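Long-range contact in probable TonB-dependent siderophore receptor PirA (Acinetobacter baumannii, PDB 5FR8), which probably takes part in the first step of iron uptake by binding iron-chelating siderophores at the outer membrane, possibly including ferric enterobactin: residues A[345-358]-A[368-381]. Sequence-based numbering, arbitrary orientation.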
# COMPACT_ATOMS: atom_id res chain seq x y z
N SER A 345 11.24 14.86 -8.39
CA SER A 345 9.84 15.19 -8.50
C SER A 345 9.34 15.67 -7.18
O SER A 345 9.83 15.26 -6.13
CB SER A 345 9.07 13.99 -8.96
OG SER A 345 9.08 14.01 -10.37
N ARG A 346 8.37 16.57 -7.22
CA ARG A 346 7.96 17.25 -6.01
C ARG A 346 6.44 17.16 -5.85
O ARG A 346 5.71 17.62 -6.71
CB ARG A 346 8.46 18.71 -6.03
CG ARG A 346 8.29 19.43 -4.69
CD ARG A 346 8.60 20.93 -4.68
NE ARG A 346 8.15 21.64 -5.87
CZ ARG A 346 6.88 21.93 -6.18
NH1 ARG A 346 5.86 21.58 -5.39
NH2 ARG A 346 6.62 22.56 -7.31
N LEU A 347 5.96 16.57 -4.75
CA LEU A 347 4.51 16.44 -4.51
C LEU A 347 4.09 17.05 -3.18
O LEU A 347 4.49 16.60 -2.10
CB LEU A 347 4.10 14.99 -4.49
CG LEU A 347 2.60 14.70 -4.23
CD1 LEU A 347 1.70 15.39 -5.24
CD2 LEU A 347 2.39 13.20 -4.27
N GLU A 348 3.25 18.07 -3.28
CA GLU A 348 2.78 18.76 -2.11
C GLU A 348 1.31 18.47 -1.98
O GLU A 348 0.56 18.56 -2.98
CB GLU A 348 2.95 20.26 -2.23
CG GLU A 348 4.37 20.72 -2.28
CD GLU A 348 4.46 22.23 -2.47
OE1 GLU A 348 4.02 22.98 -1.59
OE2 GLU A 348 4.99 22.66 -3.52
N THR A 349 0.90 18.16 -0.76
CA THR A 349 -0.48 17.99 -0.43
C THR A 349 -0.87 18.89 0.76
O THR A 349 -0.24 18.89 1.83
CB THR A 349 -0.74 16.53 -0.09
OG1 THR A 349 -0.41 15.69 -1.22
CG2 THR A 349 -2.20 16.34 0.31
N LEU A 350 -1.94 19.66 0.56
CA LEU A 350 -2.54 20.39 1.65
C LEU A 350 -3.91 19.77 1.88
O LEU A 350 -4.63 19.50 0.92
CB LEU A 350 -2.64 21.88 1.31
CG LEU A 350 -3.29 22.80 2.34
CD1 LEU A 350 -2.57 22.78 3.69
CD2 LEU A 350 -3.38 24.21 1.80
N ARG A 351 -4.26 19.50 3.13
CA ARG A 351 -5.54 18.85 3.40
C ARG A 351 -6.20 19.41 4.65
O ARG A 351 -5.55 19.64 5.67
CB ARG A 351 -5.35 17.35 3.55
CG ARG A 351 -6.63 16.61 3.94
CD ARG A 351 -6.34 15.17 4.32
NE ARG A 351 -5.63 14.51 3.22
CZ ARG A 351 -6.21 13.71 2.32
NH1 ARG A 351 -7.51 13.45 2.39
NH2 ARG A 351 -5.48 13.17 1.36
N PHE A 352 -7.51 19.61 4.58
CA PHE A 352 -8.24 20.09 5.72
C PHE A 352 -9.39 19.16 6.01
O PHE A 352 -10.01 18.63 5.09
CB PHE A 352 -8.82 21.49 5.48
CG PHE A 352 -7.77 22.56 5.31
CD1 PHE A 352 -6.93 22.89 6.37
CD2 PHE A 352 -7.65 23.24 4.11
CE1 PHE A 352 -5.98 23.89 6.22
CE2 PHE A 352 -6.70 24.23 3.96
CZ PHE A 352 -5.86 24.56 5.01
N ASN A 353 -9.69 18.99 7.29
CA ASN A 353 -10.82 18.19 7.67
C ASN A 353 -11.54 18.73 8.90
O ASN A 353 -10.93 18.97 9.95
CB ASN A 353 -10.34 16.77 7.92
CG ASN A 353 -11.40 15.75 7.57
OD1 ASN A 353 -11.27 15.05 6.55
ND2 ASN A 353 -12.49 15.69 8.38
N GLY A 354 -12.84 18.93 8.79
CA GLY A 354 -13.65 19.34 9.95
C GLY A 354 -14.74 18.32 10.21
O GLY A 354 -15.28 17.75 9.28
N GLU A 355 -15.09 18.10 11.47
CA GLU A 355 -16.03 17.02 11.77
C GLU A 355 -16.67 17.13 13.12
O GLU A 355 -15.99 17.40 14.09
CB GLU A 355 -15.26 15.71 11.72
CG GLU A 355 -15.69 14.67 12.73
CD GLU A 355 -15.29 13.27 12.31
OE1 GLU A 355 -14.57 13.11 11.30
OE2 GLU A 355 -15.71 12.31 13.00
N ALA A 356 -17.96 16.87 13.19
CA ALA A 356 -18.68 16.86 14.48
C ALA A 356 -19.53 15.58 14.77
O ALA A 356 -20.16 15.03 13.86
CB ALA A 356 -19.57 18.07 14.55
N ASN A 357 -19.53 15.14 16.03
CA ASN A 357 -20.29 13.98 16.53
C ASN A 357 -21.33 14.39 17.55
O ASN A 357 -20.98 14.85 18.63
CB ASN A 357 -19.33 13.02 17.23
CG ASN A 357 -18.02 12.81 16.45
OD1 ASN A 357 -16.95 12.82 17.04
ND2 ASN A 357 -18.11 12.61 15.13
N ILE A 358 -22.62 14.22 17.24
CA ILE A 358 -23.69 14.61 18.18
C ILE A 358 -24.60 13.45 18.61
O ILE A 358 -25.33 12.90 17.79
CB ILE A 358 -24.61 15.70 17.57
CG1 ILE A 358 -23.79 16.78 16.85
CG2 ILE A 358 -25.47 16.33 18.66
CD1 ILE A 358 -23.51 16.47 15.40
N LEU A 368 -25.07 11.17 15.42
CA LEU A 368 -24.90 11.73 14.10
C LEU A 368 -23.50 12.28 13.93
O LEU A 368 -23.11 13.21 14.63
CB LEU A 368 -25.91 12.84 13.87
CG LEU A 368 -25.89 13.45 12.47
CD1 LEU A 368 -26.55 12.51 11.48
CD2 LEU A 368 -26.57 14.81 12.46
N THR A 369 -22.75 11.71 12.99
CA THR A 369 -21.50 12.32 12.52
C THR A 369 -21.76 13.17 11.26
O THR A 369 -22.47 12.74 10.35
CB THR A 369 -20.42 11.26 12.25
OG1 THR A 369 -19.98 10.72 13.49
CG2 THR A 369 -19.24 11.86 11.54
N VAL A 370 -21.19 14.37 11.20
CA VAL A 370 -21.26 15.18 9.99
C VAL A 370 -19.90 15.83 9.74
O VAL A 370 -19.28 16.33 10.67
CB VAL A 370 -22.37 16.21 10.09
CG1 VAL A 370 -22.21 17.02 11.36
CG2 VAL A 370 -22.38 17.10 8.85
N GLY A 371 -19.43 15.80 8.49
CA GLY A 371 -18.03 16.18 8.21
C GLY A 371 -17.73 16.83 6.87
O GLY A 371 -18.48 16.66 5.91
N THR A 372 -16.62 17.58 6.82
CA THR A 372 -16.12 18.18 5.60
C THR A 372 -14.67 17.83 5.41
O THR A 372 -13.93 17.70 6.39
CB THR A 372 -16.17 19.72 5.65
OG1 THR A 372 -17.52 20.15 5.75
CG2 THR A 372 -15.56 20.32 4.38
N GLU A 373 -14.27 17.71 4.15
CA GLU A 373 -12.88 17.43 3.81
C GLU A 373 -12.49 18.22 2.55
O GLU A 373 -13.27 18.32 1.60
CB GLU A 373 -12.69 15.93 3.57
CG GLU A 373 -11.24 15.49 3.47
CD GLU A 373 -11.10 13.96 3.39
OE1 GLU A 373 -11.87 13.21 4.07
OE2 GLU A 373 -10.20 13.52 2.64
N TRP A 374 -11.29 18.80 2.57
CA TRP A 374 -10.73 19.49 1.42
C TRP A 374 -9.31 19.03 1.26
O TRP A 374 -8.53 19.05 2.23
CB TRP A 374 -10.70 21.01 1.61
CG TRP A 374 -9.79 21.71 0.62
CD1 TRP A 374 -8.45 21.98 0.75
CD2 TRP A 374 -10.17 22.22 -0.67
NE1 TRP A 374 -7.98 22.63 -0.37
CE2 TRP A 374 -9.01 22.78 -1.26
CE3 TRP A 374 -11.38 22.26 -1.38
CZ2 TRP A 374 -9.02 23.37 -2.52
CZ3 TRP A 374 -11.40 22.86 -2.64
CH2 TRP A 374 -10.23 23.40 -3.19
N VAL A 375 -8.96 18.63 0.04
CA VAL A 375 -7.58 18.26 -0.25
C VAL A 375 -7.12 18.81 -1.61
O VAL A 375 -7.81 18.64 -2.62
CB VAL A 375 -7.36 16.73 -0.19
CG1 VAL A 375 -8.18 16.01 -1.24
CG2 VAL A 375 -5.90 16.41 -0.40
N GLU A 376 -5.96 19.47 -1.62
CA GLU A 376 -5.35 19.89 -2.87
C GLU A 376 -3.96 19.28 -2.99
O GLU A 376 -3.18 19.28 -2.04
CB GLU A 376 -5.26 21.39 -2.93
CG GLU A 376 -4.64 21.96 -4.21
CD GLU A 376 -4.68 23.49 -4.23
OE1 GLU A 376 -5.67 24.05 -3.70
OE2 GLU A 376 -3.74 24.14 -4.77
N ASP A 377 -3.67 18.77 -4.19
CA ASP A 377 -2.34 18.26 -4.52
C ASP A 377 -1.66 19.11 -5.61
O ASP A 377 -2.30 19.42 -6.63
CB ASP A 377 -2.45 16.82 -5.05
CG ASP A 377 -2.80 15.82 -3.97
OD1 ASP A 377 -2.38 16.00 -2.82
OD2 ASP A 377 -3.49 14.84 -4.28
N ARG A 378 -0.38 19.47 -5.40
CA ARG A 378 0.45 20.03 -6.50
C ARG A 378 1.66 19.16 -6.79
O ARG A 378 2.36 18.72 -5.88
CB ARG A 378 0.90 21.45 -6.19
CG ARG A 378 -0.25 22.38 -5.86
CD ARG A 378 -0.13 23.66 -6.66
NE ARG A 378 -0.58 24.79 -5.88
CZ ARG A 378 0.12 25.32 -4.88
NH1 ARG A 378 1.30 24.80 -4.55
NH2 ARG A 378 -0.36 26.36 -4.22
N PHE A 379 1.90 18.91 -8.06
CA PHE A 379 2.94 17.97 -8.47
C PHE A 379 3.79 18.58 -9.57
O PHE A 379 3.26 19.05 -10.56
CB PHE A 379 2.26 16.70 -8.97
CG PHE A 379 3.20 15.54 -9.20
CD1 PHE A 379 4.10 15.15 -8.22
CD2 PHE A 379 3.12 14.80 -10.37
CE1 PHE A 379 4.93 14.06 -8.42
CE2 PHE A 379 3.96 13.72 -10.58
CZ PHE A 379 4.87 13.35 -9.60
N LYS A 380 5.09 18.59 -9.38
CA LYS A 380 6.05 18.92 -10.46
C LYS A 380 6.76 17.61 -10.86
O LYS A 380 7.29 16.88 -9.99
CB LYS A 380 7.06 20.00 -9.99
CG LYS A 380 7.78 20.78 -11.10
CD LYS A 380 8.98 21.63 -10.65
CE LYS A 380 9.28 22.85 -11.56
NZ LYS A 380 9.90 24.03 -10.86
N ASP A 381 6.70 17.29 -12.17
CA ASP A 381 7.47 16.17 -12.77
C ASP A 381 7.88 16.53 -14.20
O ASP A 381 7.05 16.55 -15.11
CB ASP A 381 6.66 14.87 -12.77
CG ASP A 381 7.44 13.66 -13.33
OD1 ASP A 381 8.39 13.86 -14.13
OD2 ASP A 381 7.07 12.50 -12.98
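Thr-349 OG1 is gripped from two parts of the protein: it donates a hydrogen bond to Asp-377 OD1 of the neighbouring strand at 2.6 Å and is also hydrogen-bonded to Asn-105 of the plug. The hydroxyl meets OD1 on its anti side, 34° out of the carboxylate plane, while the two side chains lie alongside each other. Further along the same face, Arg-351 NH1 forms a salt bridge with Glu-373 OE2 (2.7 Å), the guanidinium and carboxylate planes being turned 57° apart. Val-375 CG2 lies over one face of that guanidinium, 3.7 Å from Arg-351 NH2. With CG anti to the backbone N (chi1 175°) and a bend at chi3, the arginine chain runs beside the valine before reaching the acid, whose other oxygen, OE1, forms a salt bridge with Arg-434. Leu-347 meets the Phe-379 ring obliquely, Leu-347 CB lying 3.7 Å from Phe-379 CD1. On the opposite face of the sheet, Phe-352 CD2 touches Trp-374 CD1 at 3.7 Å; the rings are near parallel but slid apart, barely overlapping. Between the two faces, hydrogen-bonded and non-hydrogen-bonded pairs alternate without a bulge from Arg-346/Lys-380 to Ile-358/Leu-368. Antiparallel pairing of neighbouring strands is the building principle of the TonB-dependent receptor barrel: this hairpin forms part of its wall, with strand 308-323 flanking 345-358, strand 407-422 flanking 368-381, and helix 474-477 contacting Asp-377 and Phe-379.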